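Local coordinates for long form D7clu1 salivary protein (Culex quinquefasciatus, PDB 6V4C), which sequesters host nucleotides, ADP and ATP most tightly, and thereby inhibits platelet aggregation and hemostasis while the mosquito takes blood from its vertebrate host, at residues F13-C18 / A46-C51; M19-G24 / I205-H210; E260-S263 / Y268-R271; Y266-R269 / A273-K276. All coordinates share one frame; numbering follows the deposited sequence.

Contact 1: residues F13-C18 / A46-C51. With EDO (1,2-ethanediol), chain J.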
# COMPACT_ATOMS: atom_id res chain seq x y z
N PHE A 13 0.66 -3.74 -0.05
CA PHE A 13 0.17 -2.43 0.36
C PHE A 13 -1.27 -2.51 0.86
O PHE A 13 -1.60 -1.95 1.91
CB PHE A 13 0.28 -1.44 -0.80
CG PHE A 13 -0.08 -0.02 -0.43
CD1 PHE A 13 -1.40 0.42 -0.50
CD2 PHE A 13 0.89 0.86 -0.00
CE1 PHE A 13 -1.73 1.72 -0.15
CE2 PHE A 13 0.57 2.16 0.35
CZ PHE A 13 -0.74 2.59 0.27
N GLU A 14 -2.13 -3.20 0.12
CA GLU A 14 -3.54 -3.26 0.51
C GLU A 14 -3.74 -4.11 1.76
O GLU A 14 -4.55 -3.76 2.62
CB GLU A 14 -4.39 -3.78 -0.65
CG GLU A 14 -4.33 -2.92 -1.91
CD GLU A 14 -4.91 -1.53 -1.71
OE1 GLU A 14 -5.72 -1.33 -0.78
OE2 GLU A 14 -4.55 -0.62 -2.49
N GLU A 15 -3.00 -5.21 1.88
CA GLU A 15 -3.11 -6.04 3.08
C GLU A 15 -2.73 -5.26 4.33
O GLU A 15 -3.44 -5.31 5.34
CB GLU A 15 -2.23 -7.29 2.95
CG GLU A 15 -2.29 -8.20 4.18
CD GLU A 15 -1.16 -9.21 4.23
OE1 GLU A 15 -1.43 -10.42 4.09
OE2 GLU A 15 0.01 -8.79 4.41
N ALA A 16 -1.61 -4.53 4.27
CA ALA A 16 -1.15 -3.77 5.43
C ALA A 16 -2.16 -2.69 5.81
O ALA A 16 -2.38 -2.42 6.99
CB ALA A 16 0.22 -3.16 5.14
N LYS A 17 -2.77 -2.05 4.81
CA LYS A 17 -3.77 -1.02 5.10
C LYS A 17 -4.97 -1.59 5.83
O LYS A 17 -5.48 -0.98 6.78
CB LYS A 17 -4.20 -0.34 3.80
CG LYS A 17 -5.18 0.79 3.99
CD LYS A 17 -5.67 1.32 2.65
CE LYS A 17 -6.81 2.30 2.83
NZ LYS A 17 -7.25 2.87 1.53
N CYS A 18 -5.44 -2.77 5.41
CA CYS A 18 -6.55 -3.41 6.11
C CYS A 18 -6.15 -3.80 7.53
O CYS A 18 -6.93 -3.63 8.47
CB CYS A 18 -7.04 -4.63 5.35
SG CYS A 18 -8.03 -4.27 3.88
N ALA A 46 -13.46 -10.79 11.57
CA ALA A 46 -14.55 -10.84 10.61
C ALA A 46 -14.50 -9.67 9.63
O ALA A 46 -14.50 -9.86 8.41
CB ALA A 46 -15.90 -10.88 11.34
N CYS A 47 -14.43 -8.44 10.15
CA CYS A 47 -14.41 -7.27 9.29
C CYS A 47 -13.05 -7.03 8.65
O CYS A 47 -12.96 -6.26 7.68
CB CYS A 47 -14.88 -6.02 10.03
SG CYS A 47 -16.64 -6.04 10.48
N TYR A 48 -11.99 -7.66 9.16
CA TYR A 48 -10.70 -7.59 8.48
C TYR A 48 -10.74 -8.36 7.16
O TYR A 48 -10.23 -7.89 6.14
CB TYR A 48 -9.58 -8.12 9.37
CG TYR A 48 -8.32 -8.44 8.60
CD1 TYR A 48 -7.50 -7.43 8.13
CD2 TYR A 48 -7.97 -9.76 8.33
CE1 TYR A 48 -6.35 -7.72 7.41
CE2 TYR A 48 -6.82 -10.05 7.61
CZ TYR A 48 -6.01 -9.03 7.16
OH TYR A 48 -4.87 -9.31 6.45
N VAL A 49 -11.34 -9.55 7.18
CA VAL A 49 -11.45 -10.35 5.97
C VAL A 49 -12.26 -9.61 4.92
O VAL A 49 -11.94 -9.64 3.72
CB VAL A 49 -12.03 -11.74 6.29
CG1 VAL A 49 -12.27 -12.53 5.02
CG2 VAL A 49 -11.09 -12.49 7.22
N LYS A 50 -13.33 -8.93 5.34
CA LYS A 50 -14.14 -8.16 4.41
C LYS A 50 -13.31 -7.08 3.73
O LYS A 50 -13.35 -6.91 2.51
CB LYS A 50 -15.34 -7.54 5.14
CG LYS A 50 -16.17 -6.61 4.27
CD LYS A 50 -17.27 -5.94 5.07
CE LYS A 50 -18.07 -4.98 4.20
NZ LYS A 50 -19.14 -4.29 4.98
N CYS A 51 -12.55 -6.32 4.52
CA CYS A 51 -11.62 -5.34 3.96
C CYS A 51 -10.67 -6.00 2.96
O CYS A 51 -10.46 -5.48 1.86
CB CYS A 51 -10.83 -4.68 5.09
SG CYS A 51 -9.70 -3.34 4.61
C1 EDO J . -4.08 4.23 1.53
O1 EDO J . -2.94 5.03 1.83
C2 EDO J . -4.74 4.71 0.24
O2 EDO J . -5.07 3.61 -0.62
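C18 and C51, with CA atoms 5.8 Å apart, are the nearest CA pair between segments 13-18 and 46-51, on helices 8-22 and 45-55. The short segments run nearly antiparallel, at 152° between their N-to-C directions, and their axes approach to 9.8 Å. Such a pair of helices stapled by a disulfide is a hallmark of the odorant-binding (PBP/GOBP) fold, to which this N-terminal region belongs. The staple is the 2.0 Å bond between C18 SG and C51 SG, with a chi3 of -85° that is close to the relaxed right-angle value. The two cysteines reach it differently: C51 places its sulfur opposite its own N, C18 opposite its own carbonyl carbon, and the sulfurs thus meet in the gap between the axes. Beside the staple the Y48 ring packs against helix 8-22, its first torsion (chi1 163°) swinging it across. Its CE1 lies 3.8 Å from C18 CB, approached obliquely, while the backbone carbonyl of E15 sits near the plane of the ring at its rim. Y48 also stacks against W33, so helix 27-34 takes part in this core. E15 extends past the phenol, and its carboxylate is claimed by W36, whose NE1 is hydrogen-bonded to OE1. On another side of helix 8-22, K17 NZ makes a weak hydrogen bond to a molecule of 1,2-ethanediol, probably from the crystallisation liquor. The phenol oxygen of Y48 is buried without a polar partner in the model, with E15 CG lying 3.6 Å from that OH.

Contact 2: residues M19-G24 / I205-H210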
# COMPACT_ATOMS: atom_id res chain seq x y z
N MET A 19 -4.93 -4.33 7.70
CA MET A 19 -4.47 -4.72 9.02
C MET A 19 -4.39 -3.52 9.95
O MET A 19 -4.79 -3.59 11.12
CB MET A 19 -3.12 -5.42 8.93
CG MET A 19 -3.14 -6.72 8.13
SD MET A 19 -1.60 -7.63 8.34
CE MET A 19 -1.54 -7.69 10.12
N GLU A 20 -3.87 -2.39 9.46
CA GLU A 20 -3.79 -1.19 10.28
C GLU A 20 -5.18 -0.68 10.67
O GLU A 20 -5.38 -0.22 11.79
CB GLU A 20 -3.03 -0.09 9.53
CG GLU A 20 -1.54 -0.34 9.39
CD GLU A 20 -0.82 0.81 8.71
OE1 GLU A 20 0.38 0.67 8.40
OE2 GLU A 20 -1.46 1.86 8.48
N ASP A 21 -6.14 -0.77 9.75
CA ASP A 21 -7.46 -0.22 10.01
C ASP A 21 -8.28 -1.07 10.97
O ASP A 21 -9.28 -0.57 11.52
CB ASP A 21 -8.23 -0.04 8.69
CG ASP A 21 -7.75 1.15 7.88
OD1 ASP A 21 -6.91 1.92 8.39
OD2 ASP A 21 -8.21 1.31 6.74
N HIS A 22 -7.90 -2.32 11.21
CA HIS A 22 -8.75 -3.25 11.95
C HIS A 22 -8.09 -3.97 13.12
O HIS A 22 -8.81 -4.53 13.94
CB HIS A 22 -9.36 -4.30 11.01
CG HIS A 22 -10.43 -3.76 10.11
ND1 HIS A 22 -10.59 -4.18 8.80
CD2 HIS A 22 -11.40 -2.83 10.33
CE1 HIS A 22 -11.61 -3.53 8.26
NE2 HIS A 22 -12.11 -2.71 9.16
N PHE A 23 -6.76 -3.97 13.23
CA PHE A 23 -6.13 -4.78 14.27
C PHE A 23 -6.34 -4.21 15.67
O PHE A 23 -6.29 -4.97 16.64
CB PHE A 23 -4.65 -5.03 13.96
CG PHE A 23 -3.72 -3.95 14.44
CD1 PHE A 23 -3.86 -2.65 14.00
CD2 PHE A 23 -2.69 -4.25 15.32
CE1 PHE A 23 -3.00 -1.65 14.44
CE2 PHE A 23 -1.83 -3.26 15.76
CZ PHE A 23 -1.98 -1.96 15.32
N GLY A 24 -6.57 -2.91 15.79
CA GLY A 24 -6.90 -2.33 17.08
C GLY A 24 -5.83 -2.48 18.14
O GLY A 24 -6.14 -2.78 19.30
N ILE A 205 -3.98 11.05 1.87
CA ILE A 205 -3.14 12.11 2.41
C ILE A 205 -3.35 12.26 3.91
O ILE A 205 -2.39 12.38 4.68
CB ILE A 205 -3.41 13.43 1.66
CG1 ILE A 205 -3.10 13.27 0.17
CG2 ILE A 205 -2.59 14.56 2.25
CD1 ILE A 205 -3.80 14.30 -0.71
N LEU A 206 -4.62 12.23 4.34
CA LEU A 206 -4.93 12.38 5.76
C LEU A 206 -4.35 11.24 6.59
O LEU A 206 -4.02 11.44 7.77
CB LEU A 206 -6.44 12.47 5.96
CG LEU A 206 -7.15 13.62 5.23
CD1 LEU A 206 -8.65 13.61 5.50
CD2 LEU A 206 -6.53 14.95 5.64
N ARG A 207 -4.24 10.04 6.02
CA ARG A 207 -3.60 8.94 6.73
C ARG A 207 -2.18 9.30 7.12
O ARG A 207 -1.73 8.98 8.23
CB ARG A 207 -3.61 7.67 5.88
CG ARG A 207 -4.99 7.07 5.66
CD ARG A 207 -4.91 5.80 4.81
NE ARG A 207 -4.23 4.71 5.51
CZ ARG A 207 -4.85 3.79 6.23
NH1 ARG A 207 -6.17 3.81 6.36
NH2 ARG A 207 -4.15 2.83 6.83
N GLY A 208 -1.45 9.97 6.22
CA GLY A 208 -0.09 10.37 6.53
C GLY A 208 -0.02 11.37 7.67
O GLY A 208 0.91 11.32 8.48
N LEU A 209 -0.99 12.28 7.74
CA LEU A 209 -1.01 13.26 8.82
C LEU A 209 -1.33 12.61 10.16
O LEU A 209 -0.69 12.90 11.18
CB LEU A 209 -2.04 14.35 8.52
CG LEU A 209 -1.64 15.45 7.53
CD1 LEU A 209 -2.89 16.18 7.06
CD2 LEU A 209 -0.67 16.42 8.19
N HIS A 210 -2.33 11.72 10.17
CA HIS A 210 -2.70 11.05 11.41
C HIS A 210 -1.60 10.10 11.88
O HIS A 210 -1.47 9.85 13.09
CB HIS A 210 -4.04 10.34 11.24
CG HIS A 210 -5.14 11.24 10.77
ND1 HIS A 210 -6.28 10.76 10.17
CD2 HIS A 210 -5.27 12.59 10.82
CE1 HIS A 210 -7.07 11.78 9.86
NE2 HIS A 210 -6.48 12.90 10.25
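R207 reaches from helix 202-211 to D21 and E20 near the end of helix 8-22, illustrating how one arginine can join two PBP/GOBP-family regions through a network of salt bridges. The backbones are well apart, with the CA atoms of D21 and R207, the nearest pair, separated by 10.5 Å, so side chains span the whole distance. The close part is the grip on D21. R207 NH1 donates at 2.9 Å and 156° onto the syn lone pair of D21 OD1, which lies almost in the guanidinium plane. The carboxylate is nevertheless turned 56° from that plane, a twist that probably contributes to the weakness of the remaining D21 links, NH1 to OD2 and NH2 to OD1. E20 holds on more loosely: its OE2 is 3.3 Å from R207 NH2 in another weak bond, bent to 126°, although its carboxylate is nearly coplanar with the guanidinium. A kink at chi3 of R207 turns the group so that its edge meets both acids. D21 is the solvent side of the contact; E20, less exposed than D21, also rests on L270, and its OE2 has a second, weak and long ion pair with R269 NH1. Two carboxylates around one guanidinium make a salt-bridge network at the surface, where water probably screens much of the attraction; the two acids still probably hold the guanidinium in place between the two regions.

Contact 3: residues E260-S263 / Y268-R271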
# COMPACT_ATOMS: atom_id res chain seq x y z
N GLU A 260 8.04 7.66 4.16
CA GLU A 260 9.22 7.04 3.54
C GLU A 260 9.74 5.88 4.38
O GLU A 260 10.01 4.79 3.85
CB GLU A 260 10.32 8.07 3.34
CG GLU A 260 11.57 7.46 2.75
CD GLU A 260 12.51 8.47 2.14
OE1 GLU A 260 12.44 9.66 2.51
OE2 GLU A 260 13.32 8.07 1.28
N VAL A 261 9.89 6.09 5.69
CA VAL A 261 10.39 5.03 6.57
C VAL A 261 9.48 3.81 6.52
O VAL A 261 9.94 2.67 6.45
CB VAL A 261 10.58 5.56 8.00
CG1 VAL A 261 10.75 4.41 8.98
CG2 VAL A 261 11.79 6.48 8.06
N ARG A 262 8.16 4.04 6.55
CA ARG A 262 7.22 2.92 6.54
C ARG A 262 7.16 2.21 5.20
O ARG A 262 6.78 1.03 5.15
CB ARG A 262 5.82 3.41 6.93
CG ARG A 262 5.72 3.96 8.34
CD ARG A 262 4.70 5.10 8.42
NE ARG A 262 3.37 4.68 8.01
CZ ARG A 262 2.43 5.51 7.56
NH1 ARG A 262 2.68 6.81 7.43
NH2 ARG A 262 1.24 5.03 7.22
N SER A 263 7.54 2.88 4.11
CA SER A 263 7.42 2.30 2.77
C SER A 263 8.44 1.21 2.50
O SER A 263 8.29 0.48 1.53
CB SER A 263 7.51 3.39 1.69
OG SER A 263 8.85 3.85 1.53
N TYR A 268 5.35 -2.13 8.99
CA TYR A 268 6.16 -1.45 10.00
C TYR A 268 5.36 -1.14 11.26
O TYR A 268 5.77 -1.50 12.37
CB TYR A 268 6.72 -0.17 9.38
CG TYR A 268 7.78 0.55 10.20
CD1 TYR A 268 9.11 0.16 10.14
CD2 TYR A 268 7.44 1.63 11.01
CE1 TYR A 268 10.08 0.82 10.88
CE2 TYR A 268 8.40 2.30 11.75
CZ TYR A 268 9.72 1.89 11.68
OH TYR A 268 10.68 2.55 12.41
N ARG A 269 4.21 -0.48 11.11
CA ARG A 269 3.44 -0.07 12.28
C ARG A 269 2.74 -1.23 12.98
O ARG A 269 2.22 -1.04 14.08
CB ARG A 269 2.41 0.99 11.89
CG ARG A 269 3.03 2.31 11.49
CD ARG A 269 1.97 3.27 10.98
NE ARG A 269 1.14 3.80 12.06
CZ ARG A 269 -0.05 4.37 11.87
NH1 ARG A 269 -0.55 4.46 10.64
NH2 ARG A 269 -0.74 4.83 12.90
N LEU A 270 2.72 -2.42 12.38
CA LEU A 270 2.05 -3.57 12.98
C LEU A 270 2.96 -4.38 13.89
O LEU A 270 2.46 -5.24 14.63
CB LEU A 270 1.44 -4.45 11.89
CG LEU A 270 0.44 -3.70 11.00
CD1 LEU A 270 0.20 -4.46 9.71
CD2 LEU A 270 -0.87 -3.48 11.75
N ARG A 271 4.22 -4.11 13.92
CA ARG A 271 5.05 -4.71 14.95
C ARG A 271 5.06 -3.74 16.09
O ARG A 271 5.10 -2.64 15.89
CB ARG A 271 6.49 -4.88 14.59
CG ARG A 271 6.59 -5.32 13.17
CD ARG A 271 6.76 -6.73 13.17
NE ARG A 271 6.43 -6.84 11.81
CZ ARG A 271 7.07 -6.32 10.80
NH1 ARG A 271 8.10 -5.56 10.92
NH2 ARG A 271 6.67 -6.59 9.62
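R262 and Y268 bring segment 260-263 of helix 249-263 against the short 3-10 segment 268-270, their CA atoms 5.7 Å apart, as the chain turns back on itself through only four intervening residues. Two pairings share the interface, one apolar and one made by the stems of arginines. In the first, V261 sets CG1 over one face of the Y268 ring, 4.2 Å from the ring centroid and 26° off the normal, a CH-pi contact. That methyl comes nearest at CZ, toward the hydroxyl end, while R262 CG approaches CD2 obliquely at 3.9 Å, so the ring is touched near both its hydroxyl end and CD2. The tyrosine reaches the helix because its CG stands opposite its own N (chi1 -170°). In the second pairing R262 and R269 cross, R262 NE lying 3.6 Å from R269 CD, with the guanidinium planes 84° apart. Both arginines also rest on A211 of helix 202-211. Within segment 260-263, S263 OG donates to E260 O at 2.8 Å and accepts from I150 N, while the S263 carbonyl takes a hydrogen bond from K144, a lysine that binds ADP. S263 itself lines the ADP pocket. R262 NH2 and R269 NH1 approach to 3.9 Å, a like-charge pairing that is probably unfavourable in itself; the weak, long ion pair from R269 to E20 may offset part of the cost, so the apolar V261-Y268 contact and the packing of the arginine chains probably do most of the holding.

Contact 4: residues Y266-R269 / A273-K276. With ADP (adenosine-5'-diphosphate), chain B.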
# COMPACT_ATOMS: atom_id res chain seq x y z
N TYR A 266 5.78 -2.47 4.60
CA TYR A 266 4.45 -1.94 4.89
C TYR A 266 3.89 -2.42 6.22
O TYR A 266 2.94 -1.82 6.72
CB TYR A 266 3.49 -2.27 3.74
CG TYR A 266 3.87 -1.63 2.42
CD1 TYR A 266 4.40 -0.35 2.37
CD2 TYR A 266 3.70 -2.32 1.23
CE1 TYR A 266 4.75 0.24 1.17
CE2 TYR A 266 4.04 -1.74 0.02
CZ TYR A 266 4.57 -0.46 -0.00
OH TYR A 266 4.91 0.11 -1.20
N SER A 267 4.45 -3.48 6.80
CA SER A 267 4.02 -3.99 8.10
C SER A 267 4.67 -3.25 9.27
O SER A 267 4.53 -3.70 10.41
CB SER A 267 4.34 -5.48 8.21
OG SER A 267 3.87 -6.20 7.09
N TYR A 268 5.35 -2.13 8.99
CA TYR A 268 6.16 -1.45 10.00
C TYR A 268 5.36 -1.14 11.26
O TYR A 268 5.77 -1.50 12.37
CB TYR A 268 6.72 -0.17 9.38
CG TYR A 268 7.78 0.55 10.20
CD1 TYR A 268 9.11 0.16 10.14
CD2 TYR A 268 7.44 1.63 11.01
CE1 TYR A 268 10.08 0.82 10.88
CE2 TYR A 268 8.40 2.30 11.75
CZ TYR A 268 9.72 1.89 11.68
OH TYR A 268 10.68 2.55 12.41
N ARG A 269 4.21 -0.48 11.11
CA ARG A 269 3.44 -0.07 12.28
C ARG A 269 2.74 -1.23 12.98
O ARG A 269 2.22 -1.04 14.08
CB ARG A 269 2.41 0.99 11.89
CG ARG A 269 3.03 2.31 11.49
CD ARG A 269 1.97 3.27 10.98
NE ARG A 269 1.14 3.80 12.06
CZ ARG A 269 -0.05 4.37 11.87
NH1 ARG A 269 -0.55 4.46 10.64
NH2 ARG A 269 -0.74 4.83 12.90
N ALA A 273 7.33 -2.80 18.44
CA ALA A 273 8.46 -1.92 18.74
C ALA A 273 8.52 -0.70 17.83
O ALA A 273 9.11 0.32 18.20
CB ALA A 273 9.78 -2.68 18.66
N THR A 274 7.92 -0.78 16.64
CA THR A 274 7.89 0.32 15.69
C THR A 274 6.46 0.80 15.44
O THR A 274 6.17 1.39 14.39
CB THR A 274 8.59 -0.06 14.38
OG1 THR A 274 8.04 -1.29 13.89
CG2 THR A 274 10.08 -0.23 14.61
N SER A 275 5.57 0.57 16.40
CA SER A 275 4.16 0.89 16.22
C SER A 275 3.84 2.35 16.53
O SER A 275 2.80 2.85 16.09
CB SER A 275 3.30 -0.01 17.11
OG SER A 275 3.65 0.14 18.47
N LYS A 276 4.71 3.04 17.26
CA LYS A 276 4.47 4.41 17.69
C LYS A 276 5.43 5.36 16.99
O LYS A 276 6.61 5.04 16.81
CB LYS A 276 4.67 4.54 19.20
CG LYS A 276 3.69 3.74 20.03
CD LYS A 276 2.26 4.19 19.77
PB ADP B . 8.81 -12.35 5.23
O1B ADP B . 9.89 -13.01 4.68
O2B ADP B . 8.58 -12.64 6.59
O3B ADP B . 7.67 -12.54 4.49
PA ADP B . 9.35 -9.90 6.69
O1A ADP B . 10.71 -9.64 7.27
O2A ADP B . 8.50 -10.42 7.70
O3A ADP B . 9.37 -10.87 5.50
O5' ADP B . 8.57 -8.88 5.88
C5' ADP B . 7.35 -9.19 5.24
C4' ADP B . 6.52 -7.96 4.98
O4' ADP B . 6.88 -7.32 3.78
C3' ADP B . 5.05 -8.15 4.68
O3' ADP B . 4.28 -8.25 5.84
C2' ADP B . 4.65 -6.99 3.78
O2' ADP B . 3.98 -6.03 4.49
C1' ADP B . 5.97 -6.37 3.44
N9 ADP B . 6.16 -6.06 2.06
C8 ADP B . 6.05 -6.92 1.06
N7 ADP B . 6.31 -6.43 -0.08
C5 ADP B . 6.60 -5.14 0.16
C6 ADP B . 6.97 -4.08 -0.66
N6 ADP B . 7.09 -4.14 -1.94
N1 ADP B . 7.19 -2.91 -0.10
C2 ADP B . 7.05 -2.81 1.18
N3 ADP B . 6.73 -3.72 2.03
C4 ADP B . 6.52 -4.89 1.48
O HOH W 1 0.81 1.15 15.35
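T274 lies over one face of the Y268 ring, the face opposite the one taken by V261, so the ring is sandwiched. T274 CB makes the CH-pi contact, 3.7 Å from the centroid and offset toward the rim, and CG2 leans on toward the phenol oxygen. A second aromatic, Y266, lays one face on the adenine of ADP, with C2 3.3 Å above the ring centre; the OH of Y266 is hydrogen-bonded to E9, and F13 meets the Y266 ring edge-to-face. T274 also donates from OG1 to Y268 O at 2.7 Å, tilted 32° from the carbonyl plane. With OG1 set between its own N and carbonyl carbon (chi1 52°), one threonine serves ring and carbonyl together. A water 2.9 Å from R269 O and 2.7 Å from S275 O donates to both, and S275 CB packs against R269 O. On the ligand side Y266 N donates to adenine N3 at 3.0 Å and 157°. S267 OG is also hydrogen-bonded to the ribose O3', though the modelled separation is too short to be taken literally. Base and ribose are thus contacted by ring, backbone N and hydroxyl, while the loop carrying them is closed a few residues later by threonine, serine and water; this is consistent with a ligand-binding loop held in shape by its own polar atoms.

In the fold
From the N terminus, helix 8-22 supplies the first segments of contacts 1 and 2 in succession. Contact 1 closes first, at 46-51, a loop of 27 residues within the N-terminal family region. Contact 2 closes much later, at 205-210, after 180 residues, joining the two family regions, so the two cross along the chain; they touch through Y48 with M19 and H22. Contacts 3 and 4 both come later and interlock, sharing Y268 and R269: contact 3 folds the loop back onto helix 249-263, and contact 4 lies wholly in the loop between it and helix 279-292. L270 and R269 carry this loop back to contact 2, and A16 meets Y266, so helix 8-22 is linked to the nucleotide-binding loop.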